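Local coordinates for uncharacterized protein (Sulfolobus solfataricus P2, PDB 2QS7) that is uncharacterised but belongs to the DsrE/DsrF-like family and is a putative oxidoreductase, at residues K7-G17 and G36-G47; K95-S106 and F122-F132. One frame throughout, in Å; residues are numbered along the deposited sequence.

Interaction 1: residues K7-G17 and G36-G47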
loop_
_atom_site.group_PDB
_atom_site.type_symbol
_atom_site.label_atom_id
_atom_site.label_comp_id
_atom_site.label_asym_id
_atom_site.label_seq_id
_atom_site.Cartn_x
_atom_site.Cartn_y
_atom_site.Cartn_z
ATOM N N LYS A 7 16.840 6.460 18.168
ATOM C CA LYS A 7 16.978 6.307 16.658
ATOM C C LYS A 7 15.675 5.951 15.905
ATOM O O LYS A 7 15.002 4.956 16.190
ATOM C CB LYS A 7 18.060 5.309 16.282
ATOM C CG LYS A 7 18.475 5.391 14.818
ATOM C CD LYS A 7 19.776 4.604 14.613
ATOM C CE LYS A 7 20.475 4.888 13.276
ATOM N NZ LYS A 7 21.700 4.044 13.017
ATOM N N LYS A 8 15.332 6.835 14.985
ATOM C CA LYS A 8 14.164 6.741 14.131
ATOM C C LYS A 8 14.236 5.475 13.291
ATOM O O LYS A 8 15.305 5.058 12.863
ATOM C CB LYS A 8 14.077 7.952 13.214
ATOM C CG LYS A 8 13.904 9.302 13.955
ATOM C CD LYS A 8 13.547 10.400 12.934
ATOM C CE LYS A 8 13.082 11.687 13.593
ATOM N NZ LYS A 8 13.972 12.132 14.690
ATOM N N LYS A 9 13.086 4.896 13.000
ATOM C CA LYS A 9 13.052 3.635 12.272
ATOM C C LYS A 9 11.979 3.617 11.240
ATOM O O LYS A 9 10.879 4.116 11.470
ATOM C CB LYS A 9 12.800 2.526 13.317
ATOM C CG LYS A 9 12.729 1.128 12.783
ATOM C CD LYS A 9 12.806 0.086 13.972
ATOM C CE LYS A 9 11.657 0.163 14.914
ATOM N NZ LYS A 9 11.623 -0.993 15.870
ATOM N N LEU A 10 12.316 3.046 10.095
ATOM C CA LEU A 10 11.407 2.825 8.994
ATOM C C LEU A 10 11.473 1.347 8.585
ATOM O O LEU A 10 12.541 0.804 8.354
ATOM C CB LEU A 10 11.834 3.650 7.792
ATOM C CG LEU A 10 11.029 3.473 6.496
ATOM C CD1 LEU A 10 9.576 3.902 6.673
ATOM C CD2 LEU A 10 11.718 4.279 5.360
ATOM N N SER A 11 10.309 0.710 8.492
ATOM C CA SER A 11 10.226 -0.666 8.058
ATOM C C SER A 11 9.266 -0.741 6.892
ATOM O O SER A 11 8.195 -0.138 6.898
ATOM C CB SER A 11 9.790 -1.574 9.214
ATOM O OG SER A 11 10.668 -1.464 10.370
ATOM N N ILE A 12 9.649 -1.489 5.874
ATOM C CA ILE A 12 8.821 -1.591 4.671
ATOM C C ILE A 12 8.651 -3.022 4.252
ATOM O O ILE A 12 9.635 -3.762 4.169
ATOM C CB ILE A 12 9.491 -0.858 3.469
ATOM C CG1 ILE A 12 9.817 0.594 3.831
ATOM C CG2 ILE A 12 8.592 -0.947 2.195
ATOM C CD1 ILE A 12 10.514 1.337 2.656
ATOM N N ILE A 13 7.389 -3.406 4.010
ATOM C CA ILE A 13 7.056 -4.712 3.449
ATOM C C ILE A 13 7.014 -4.463 1.953
ATOM O O ILE A 13 6.157 -3.718 1.429
ATOM C CB ILE A 13 5.713 -5.287 3.909
ATOM C CG1 ILE A 13 5.725 -5.499 5.409
ATOM C CG2 ILE A 13 5.383 -6.626 3.183
ATOM C CD1 ILE A 13 4.338 -5.927 5.992
ATOM N N VAL A 14 7.998 -5.023 1.272
ATOM C CA VAL A 14 8.128 -4.845 -0.186
ATOM C C VAL A 14 7.421 -6.000 -0.817
ATOM O O VAL A 14 8.004 -7.070 -1.046
ATOM C CB VAL A 14 9.608 -4.776 -0.648
ATOM C CG1 VAL A 14 9.691 -4.472 -2.153
ATOM C CG2 VAL A 14 10.397 -3.730 0.178
ATOM N N PHE A 15 6.126 -5.796 -1.046
ATOM C CA PHE A 15 5.267 -6.815 -1.667
ATOM C C PHE A 15 5.296 -6.770 -3.179
ATOM O O PHE A 15 5.252 -7.837 -3.874
ATOM C CB PHE A 15 3.831 -6.562 -1.194
ATOM C CG PHE A 15 2.801 -7.357 -1.899
ATOM C CD1 PHE A 15 2.459 -8.613 -1.464
ATOM C CD2 PHE A 15 2.166 -6.860 -3.021
ATOM C CE1 PHE A 15 1.513 -9.334 -2.134
ATOM C CE2 PHE A 15 1.222 -7.573 -3.650
ATOM C CZ PHE A 15 0.897 -8.810 -3.222
ATOM N N SER A 16 5.306 -5.540 -3.701
ATOM C CA SER A 16 5.251 -5.322 -5.165
ATOM C C SER A 16 6.573 -5.601 -5.864
ATOM O O SER A 16 7.643 -5.569 -5.255
ATOM C CB SER A 16 4.779 -3.902 -5.459
ATOM O OG SER A 16 3.527 -3.660 -4.827
ATOM N N GLY A 17 6.482 -5.909 -7.160
ATOM C CA GLY A 17 7.655 -6.223 -7.948
ATOM C C GLY A 17 7.794 -5.422 -9.240
ATOM O O GLY A 17 8.667 -5.720 -10.011
ATOM N N GLY A 36 19.776 9.144 9.018
ATOM C CA GLY A 36 20.016 8.530 10.308
ATOM C C GLY A 36 18.985 7.523 10.779
ATOM O O GLY A 36 19.039 7.075 11.919
ATOM N N TYR A 37 18.045 7.149 9.929
ATOM C CA TYR A 37 17.070 6.116 10.285
ATOM C C TYR A 37 17.640 4.709 10.208
ATOM O O TYR A 37 18.488 4.449 9.369
ATOM C CB TYR A 37 15.891 6.125 9.298
ATOM C CG TYR A 37 14.841 7.218 9.458
ATOM C CD1 TYR A 37 15.129 8.563 9.177
ATOM C CD2 TYR A 37 13.540 6.903 9.858
ATOM C CE1 TYR A 37 14.157 9.560 9.316
ATOM C CE2 TYR A 37 12.565 7.900 10.005
ATOM C CZ TYR A 37 12.885 9.224 9.733
ATOM O OH TYR A 37 11.919 10.189 9.894
ATOM N N GLU A 38 17.114 3.804 11.029
ATOM C CA GLU A 38 17.366 2.387 10.922
ATOM C C GLU A 38 16.285 1.978 9.905
ATOM O O GLU A 38 15.117 2.386 10.022
ATOM C CB GLU A 38 17.151 1.738 12.294
ATOM C CG GLU A 38 17.067 0.224 12.256
ATOM C CD GLU A 38 16.525 -0.406 13.570
ATOM O OE1 GLU A 38 16.778 0.270 14.636
ATOM O OE2 GLU A 38 15.859 -1.558 13.499
ATOM N N VAL A 39 16.651 1.229 8.863
ATOM C CA VAL A 39 15.686 0.819 7.871
ATOM C C VAL A 39 15.670 -0.701 7.782
ATOM O O VAL A 39 16.718 -1.326 7.676
ATOM C CB VAL A 39 15.988 1.428 6.456
ATOM C CG1 VAL A 39 14.958 1.021 5.470
ATOM C CG2 VAL A 39 16.060 2.954 6.526
ATOM N N ASN A 40 14.464 -1.269 7.817
ATOM C CA ASN A 40 14.276 -2.696 7.693
ATOM C C ASN A 40 13.420 -2.937 6.473
ATOM O O ASN A 40 12.350 -2.369 6.350
ATOM C CB ASN A 40 13.572 -3.281 8.929
ATOM C CG ASN A 40 14.282 -2.984 10.183
ATOM O OD1 ASN A 40 15.419 -3.413 10.379
ATOM N ND2 ASN A 40 13.615 -2.258 11.067
ATOM N N LEU A 41 13.897 -3.783 5.568
ATOM C CA LEU A 41 13.112 -4.142 4.386
ATOM C C LEU A 41 12.773 -5.612 4.453
ATOM O O LEU A 41 13.641 -6.450 4.715
ATOM C CB LEU A 41 13.895 -3.860 3.112
ATOM C CG LEU A 41 14.393 -2.417 2.919
ATOM C CD1 LEU A 41 15.292 -2.343 1.646
ATOM C CD2 LEU A 41 13.257 -1.438 2.834
ATOM N N PHE A 42 11.508 -5.917 4.199
ATOM C CA PHE A 42 11.030 -7.295 4.172
ATOM C C PHE A 42 10.443 -7.598 2.799
ATOM O O PHE A 42 9.360 -7.110 2.443
ATOM C CB PHE A 42 9.974 -7.521 5.234
ATOM C CG PHE A 42 9.512 -8.945 5.319
ATOM C CD1 PHE A 42 10.364 -9.931 5.751
ATOM C CD2 PHE A 42 8.222 -9.302 4.972
ATOM C CE1 PHE A 42 9.920 -11.233 5.839
ATOM C CE2 PHE A 42 7.800 -10.588 5.075
ATOM C CZ PHE A 42 8.632 -11.539 5.498
ATOM N N PHE A 43 11.162 -8.403 2.011
ATOM C CA PHE A 43 10.722 -8.730 0.670
ATOM C C PHE A 43 9.860 -9.958 0.678
ATOM O O PHE A 43 10.284 -11.015 1.122
ATOM C CB PHE A 43 11.896 -8.910 -0.267
ATOM C CG PHE A 43 12.615 -7.643 -0.557
ATOM C CD1 PHE A 43 13.535 -7.144 0.347
ATOM C CD2 PHE A 43 12.395 -6.949 -1.739
ATOM C CE1 PHE A 43 14.227 -5.965 0.094
ATOM C CE2 PHE A 43 13.087 -5.748 -2.000
ATOM C CZ PHE A 43 14.003 -5.259 -1.060
ATOM N N THR A 44 8.656 -9.814 0.153
ATOM C CA THR A 44 7.679 -10.873 0.158
ATOM C C THR A 44 6.952 -10.903 -1.181
ATOM O O THR A 44 6.979 -9.941 -1.939
ATOM C CB THR A 44 6.711 -10.678 1.346
ATOM O OG1 THR A 44 5.928 -11.861 1.508
ATOM C CG2 THR A 44 5.787 -9.447 1.148
ATOM N N PHE A 45 6.344 -12.024 -1.493
ATOM C CA PHE A 45 5.644 -12.188 -2.765
ATOM C C PHE A 45 6.434 -11.680 -3.949
ATOM O O PHE A 45 7.526 -12.160 -4.205
ATOM C CB PHE A 45 4.227 -11.569 -2.690
ATOM C CG PHE A 45 3.242 -12.440 -1.969
ATOM C CD1 PHE A 45 3.173 -12.430 -0.570
ATOM C CD2 PHE A 45 2.427 -13.329 -2.686
ATOM C CE1 PHE A 45 2.280 -13.290 0.110
ATOM C CE2 PHE A 45 1.538 -14.185 -2.021
ATOM C CZ PHE A 45 1.464 -14.167 -0.629
ATOM N N TRP A 46 5.907 -10.700 -4.656
ATOM C CA TRP A 46 6.528 -10.237 -5.897
ATOM C C TRP A 46 7.849 -9.540 -5.658
ATOM O O TRP A 46 8.751 -9.565 -6.504
ATOM C CB TRP A 46 5.561 -9.318 -6.638
ATOM C CG TRP A 46 4.203 -9.881 -6.713
ATOM C CD1 TRP A 46 3.056 -9.320 -6.253
ATOM C CD2 TRP A 46 3.844 -11.159 -7.249
ATOM N NE1 TRP A 46 1.995 -10.158 -6.495
ATOM C CE2 TRP A 46 2.454 -11.299 -7.091
ATOM C CE3 TRP A 46 4.567 -12.202 -7.841
ATOM C CZ2 TRP A 46 1.759 -12.440 -7.518
ATOM C CZ3 TRP A 46 3.892 -13.330 -8.245
ATOM C CH2 TRP A 46 2.491 -13.440 -8.093
ATOM N N GLY A 47 7.955 -8.921 -4.496
ATOM C CA GLY A 47 9.164 -8.226 -4.118
ATOM C C GLY A 47 10.269 -9.220 -3.869
ATOM O O GLY A 47 11.427 -8.936 -4.104
HETATM O O HOH W 1 17.462 8.572 13.943
#

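Interaction 2: residues K95-S106 and F122-F132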
loop_
_atom_site.group_PDB
_atom_site.type_symbol
_atom_site.label_atom_id
_atom_site.label_comp_id
_atom_site.label_asym_id
_atom_site.label_seq_id
_atom_site.Cartn_x
_atom_site.Cartn_y
_atom_site.Cartn_z
ATOM N N LYS A 95 22.939 0.517 2.682
ATOM C CA LYS A 95 23.531 -0.405 3.663
ATOM C C LYS A 95 24.935 0.012 4.028
ATOM O O LYS A 95 25.326 -0.154 5.161
ATOM C CB LYS A 95 23.591 -1.852 3.169
ATOM C CG LYS A 95 22.278 -2.524 3.038
ATOM C CD LYS A 95 22.403 -3.995 2.637
ATOM C CE LYS A 95 22.832 -4.887 3.783
ATOM N NZ LYS A 95 22.786 -6.337 3.357
ATOM N N GLU A 96 25.694 0.517 3.059
ATOM C CA GLU A 96 27.072 0.960 3.306
ATOM C C GLU A 96 27.084 2.250 4.127
ATOM O O GLU A 96 27.924 2.429 4.985
ATOM C CB GLU A 96 27.824 1.162 1.981
ATOM C CG GLU A 96 27.947 -0.118 1.102
ATOM C CD GLU A 96 28.441 0.149 -0.349
ATOM O OE1 GLU A 96 28.689 1.333 -0.704
ATOM O OE2 GLU A 96 28.565 -0.831 -1.144
ATOM N N ILE A 97 26.129 3.133 3.872
ATOM C CA ILE A 97 26.036 4.434 4.543
ATOM C C ILE A 97 25.409 4.387 5.941
ATOM O O ILE A 97 25.894 5.050 6.851
ATOM C CB ILE A 97 25.250 5.435 3.602
ATOM C CG1 ILE A 97 26.247 6.211 2.746
ATOM C CG2 ILE A 97 24.349 6.416 4.368
ATOM C CD1 ILE A 97 27.180 5.328 1.904
ATOM N N GLY A 98 24.331 3.620 6.099
ATOM C CA GLY A 98 23.612 3.567 7.351
ATOM C C GLY A 98 23.314 2.179 7.829
ATOM O O GLY A 98 24.036 1.234 7.504
ATOM N N GLU A 99 22.237 2.070 8.603
ATOM C CA GLU A 99 21.812 0.810 9.224
ATOM C C GLU A 99 20.581 0.303 8.466
ATOM O O GLU A 99 19.467 0.710 8.723
ATOM C CB GLU A 99 21.540 1.071 10.722
ATOM C CG GLU A 99 21.406 -0.197 11.593
ATOM N N VAL A 100 20.824 -0.556 7.492
ATOM C CA VAL A 100 19.783 -1.084 6.661
ATOM C C VAL A 100 19.881 -2.602 6.708
ATOM O O VAL A 100 20.975 -3.161 6.530
ATOM C CB VAL A 100 19.930 -0.591 5.182
ATOM C CG1 VAL A 100 18.856 -1.249 4.275
ATOM C CG2 VAL A 100 19.864 0.906 5.130
ATOM N N LYS A 101 18.744 -3.258 6.971
ATOM C CA LYS A 101 18.674 -4.712 6.998
ATOM C C LYS A 101 17.649 -5.179 5.979
ATOM O O LYS A 101 16.557 -4.609 5.878
ATOM C CB LYS A 101 18.290 -5.215 8.376
ATOM C CG LYS A 101 19.340 -4.944 9.450
ATOM C CD LYS A 101 20.520 -5.839 9.266
ATOM C CE LYS A 101 21.605 -5.581 10.307
ATOM N NZ LYS A 101 22.489 -4.403 9.956
ATOM N N VAL A 102 18.038 -6.195 5.219
ATOM C CA VAL A 102 17.221 -6.760 4.169
ATOM C C VAL A 102 16.862 -8.160 4.547
ATOM O O VAL A 102 17.743 -8.999 4.765
ATOM C CB VAL A 102 17.991 -6.740 2.844
ATOM C CG1 VAL A 102 17.213 -7.397 1.706
ATOM C CG2 VAL A 102 18.338 -5.290 2.500
ATOM N N PHE A 103 15.568 -8.402 4.647
ATOM C CA PHE A 103 15.017 -9.699 5.002
ATOM C C PHE A 103 14.181 -10.258 3.859
ATOM O O PHE A 103 13.529 -9.520 3.151
ATOM C CB PHE A 103 14.113 -9.567 6.228
ATOM C CG PHE A 103 14.825 -9.087 7.448
ATOM C CD1 PHE A 103 15.601 -9.957 8.201
ATOM C CD2 PHE A 103 14.781 -7.767 7.805
ATOM C CE1 PHE A 103 16.284 -9.527 9.317
ATOM C CE2 PHE A 103 15.444 -7.323 8.918
ATOM C CZ PHE A 103 16.200 -8.210 9.685
ATOM N N ALA A 104 14.200 -11.578 3.737
ATOM C CA ALA A 104 13.419 -12.308 2.775
ATOM C C ALA A 104 12.371 -13.105 3.532
ATOM O O ALA A 104 12.660 -13.713 4.546
ATOM C CB ALA A 104 14.352 -13.283 1.933
ATOM N N CYS A 105 11.153 -13.092 3.017
ATOM C CA CYS A 105 10.018 -13.797 3.580
ATOM C C CYS A 105 10.075 -15.297 3.350
ATOM O O CYS A 105 10.041 -15.755 2.212
ATOM C CB CYS A 105 8.764 -13.276 2.890
ATOM S SG CYS A 105 7.259 -14.198 3.223
ATOM N N SER A 106 10.117 -16.067 4.426
ATOM C CA SER A 106 10.220 -17.510 4.319
ATOM C C SER A 106 8.977 -18.171 3.730
ATOM O O SER A 106 9.105 -19.179 3.050
ATOM C CB SER A 106 10.556 -18.118 5.676
ATOM O OG SER A 106 9.591 -17.761 6.636
ATOM N N PHE A 122 22.969 -9.406 -0.779
ATOM C CA PHE A 122 22.668 -8.376 0.179
ATOM C C PHE A 122 21.516 -8.714 1.126
ATOM O O PHE A 122 21.167 -7.908 1.957
ATOM C CB PHE A 122 22.511 -7.024 -0.538
ATOM C CG PHE A 122 21.161 -6.769 -1.166
ATOM C CD1 PHE A 122 20.283 -7.782 -1.497
ATOM C CD2 PHE A 122 20.826 -5.474 -1.531
ATOM C CE1 PHE A 122 19.061 -7.490 -2.088
ATOM C CE2 PHE A 122 19.605 -5.191 -2.138
ATOM C CZ PHE A 122 18.731 -6.202 -2.413
ATOM N N VAL A 123 20.916 -9.895 0.979
ATOM C CA VAL A 123 19.867 -10.327 1.901
ATOM C C VAL A 123 20.572 -10.768 3.170
ATOM O O VAL A 123 21.492 -11.584 3.135
ATOM C CB VAL A 123 19.045 -11.485 1.341
ATOM C CG1 VAL A 123 18.114 -12.086 2.412
ATOM C CG2 VAL A 123 18.283 -11.023 0.078
ATOM N N ASP A 124 20.152 -10.208 4.283
ATOM C CA ASP A 124 20.739 -10.498 5.575
ATOM C C ASP A 124 20.158 -11.748 6.213
ATOM O O ASP A 124 20.865 -12.498 6.848
ATOM C CB ASP A 124 20.549 -9.275 6.493
ATOM C CG ASP A 124 21.295 -8.074 5.963
ATOM O OD1 ASP A 124 22.523 -8.209 5.801
ATOM O OD2 ASP A 124 20.682 -7.031 5.651
ATOM N N ASP A 125 18.869 -11.990 6.064
ATOM C CA ASP A 125 18.288 -13.157 6.691
ATOM C C ASP A 125 16.939 -13.490 6.089
ATOM O O ASP A 125 16.336 -12.670 5.425
ATOM C CB ASP A 125 18.116 -12.913 8.200
ATOM C CG ASP A 125 18.107 -14.209 9.011
ATOM O OD1 ASP A 125 18.100 -15.331 8.414
ATOM O OD2 ASP A 125 18.119 -14.108 10.259
ATOM N N VAL A 126 16.498 -14.726 6.333
ATOM C CA VAL A 126 15.212 -15.241 5.885
ATOM C C VAL A 126 14.409 -15.380 7.152
ATOM O O VAL A 126 14.856 -16.052 8.087
ATOM C CB VAL A 126 15.313 -16.627 5.191
ATOM C CG1 VAL A 126 13.934 -17.276 5.051
ATOM C CG2 VAL A 126 15.968 -16.491 3.827
ATOM N N VAL A 127 13.252 -14.732 7.200
ATOM C CA VAL A 127 12.458 -14.701 8.401
ATOM C C VAL A 127 10.978 -14.754 8.075
ATOM O O VAL A 127 10.556 -14.623 6.924
ATOM C CB VAL A 127 12.736 -13.391 9.174
ATOM C CG1 VAL A 127 14.228 -13.189 9.371
ATOM C CG2 VAL A 127 12.165 -12.183 8.471
ATOM N N GLY A 128 10.206 -14.968 9.114
ATOM C CA GLY A 128 8.762 -14.970 9.018
ATOM C C GLY A 128 8.177 -13.645 9.488
ATOM O O GLY A 128 8.873 -12.735 9.951
ATOM N N VAL A 129 6.854 -13.593 9.393
ATOM C CA VAL A 129 6.023 -12.428 9.717
ATOM C C VAL A 129 6.179 -11.861 11.067
ATOM O O VAL A 129 6.325 -10.664 11.219
ATOM C CB VAL A 129 4.484 -12.767 9.542
ATOM C CG1 VAL A 129 3.594 -12.271 10.750
ATOM C CG2 VAL A 129 4.012 -12.276 8.169
ATOM N N ALA A 130 6.102 -12.689 12.081
ATOM C CA ALA A 130 6.242 -12.163 13.420
ATOM C C ALA A 130 7.570 -11.461 13.633
ATOM O O ALA A 130 7.692 -10.521 14.436
ATOM C CB ALA A 130 6.130 -13.273 14.481
ATOM N N THR A 131 8.593 -11.995 12.984
ATOM C CA THR A 131 9.909 -11.413 13.120
ATOM C C THR A 131 9.852 -9.994 12.597
ATOM O O THR A 131 10.331 -9.058 13.230
ATOM C CB THR A 131 10.967 -12.299 12.423
ATOM O OG1 THR A 131 10.773 -13.691 12.811
ATOM C CG2 THR A 131 12.330 -11.841 12.824
ATOM N N PHE A 132 9.196 -9.818 11.457
ATOM C CA PHE A 132 9.151 -8.486 10.907
ATOM C C PHE A 132 8.242 -7.545 11.716
ATOM O O PHE A 132 8.615 -6.420 11.912
ATOM C CB PHE A 132 8.935 -8.491 9.377
ATOM C CG PHE A 132 9.576 -7.318 8.686
ATOM C CD1 PHE A 132 10.945 -7.321 8.422
ATOM C CD2 PHE A 132 8.835 -6.205 8.337
ATOM C CE1 PHE A 132 11.547 -6.239 7.820
ATOM C CE2 PHE A 132 9.435 -5.123 7.725
ATOM C CZ PHE A 132 10.796 -5.141 7.474
#

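Interaction 1: residues K7-G17 and G36-G47
Lys9 to Val14 pairs in parallel with Glu38 to Phe43, the two short strand axes 4.6 Å apart at closest and 15° from alignment, with backbone bonds alternating from Glu38 N on Lys8 O to Thr44 N on Val14 O. On the face of Ser11 and Asn40, CG of Asn40 lies beside its backbone N (chi1 -56°), which carries Asn40 ND2 to within 3.1 Å of Ser11 OG; the bond is almost straight, the hydroxyl oxygen in the amide plane. Arg135 NE donates to Asn40 OD1, consistent with this orientation of the amide. Val14 and Phe43 lie side by side on the other face, with Val14 CG1 3.6 Å from Phe43 CE2 and CB over the ring. Near the strand starts, Lys8 CB sits over a face of the Tyr37 ring, 3.6 Å from its centroid. Past the strands, Trp46 presents an edge to the face of Phe15, the planes at 75°; Phe45 meets the same ring obliquely, its CG 3.6 Å from Phe15 CE1. Within the sheet the buried amide and hydroxyl bond each other, while at its ends Tyr37 OH bonds Asp134 of the third subunit and Trp46 NE1 Asp20 of the second, consistent with a part in trimer assembly.

Interaction 2: residues K95-S106 and F122-F132
Val102 and Asp124 grip each other twice: Val102 N donates to Asp124 OD2 at 2.8 Å, almost straight at 171° and on the anti lone pair, and Asp124 N returns a 2.7 Å bond to Val102 O. With CG beside its own backbone N (chi1 -64°), the carboxylate of Asp124 is placed alongside the strand edge, where Lys95 meets it from the opposite direction. Lys95 NZ forms a salt bridge with Asp124 OD1 at 3.1 Å, from its syn side and somewhat out of the carboxylate plane. The same NZ of Lys95 bonds Phe122 O at 2.7 Å, tying the end of helix 87-97 to the chain entering strand 125-127. Two groups therefore hold the carboxylate, which probably favours its ionised form.

The tight apolar part follows on either side of the strand pair. Phe103 CD1 rests 3.7 Å from Val127 CG1. On the face of Ala104 and Val126, Ala104 CB touches Val123 CG1 and Val126 CG2. Ser106 N closes the pairing on Val127 O where helix 106-111 starts.

Toward solvent the contact is looser: Lys101 passes Asp124 at about a right angle, its NZ 5.4 Å from Asp124 OD2, and Ser106 OG makes a weak 3.3 Å bond to Val127 O. Short strand 125-127, at the sheet margin within the chain, thus completes a beta-alpha-beta crossover, as in Rossmann-like alpha/beta folds.

Interactions 1 and 2 lie in series along the chain, the first closing before the second opens, yet their centres are only about 8 Å apart because both belong to one parallel five-stranded sheet. Strands 38-43 and 99-105 are neighbours there and join the two contacts: Leu41 N and O probably bond to Lys101 O and Phe103 N. Across the sheet the order is 125-127, 99-105, 38-43, 9-14 and 140-143, so interaction 1 supplies an inner pair and interaction 2 extends the sheet to one margin. Each contact joins strands of a beta-alpha-beta unit. Interaction 1 meets both other subunits from the ends of its strands, whereas interaction 2 meets the second through helix 129-136.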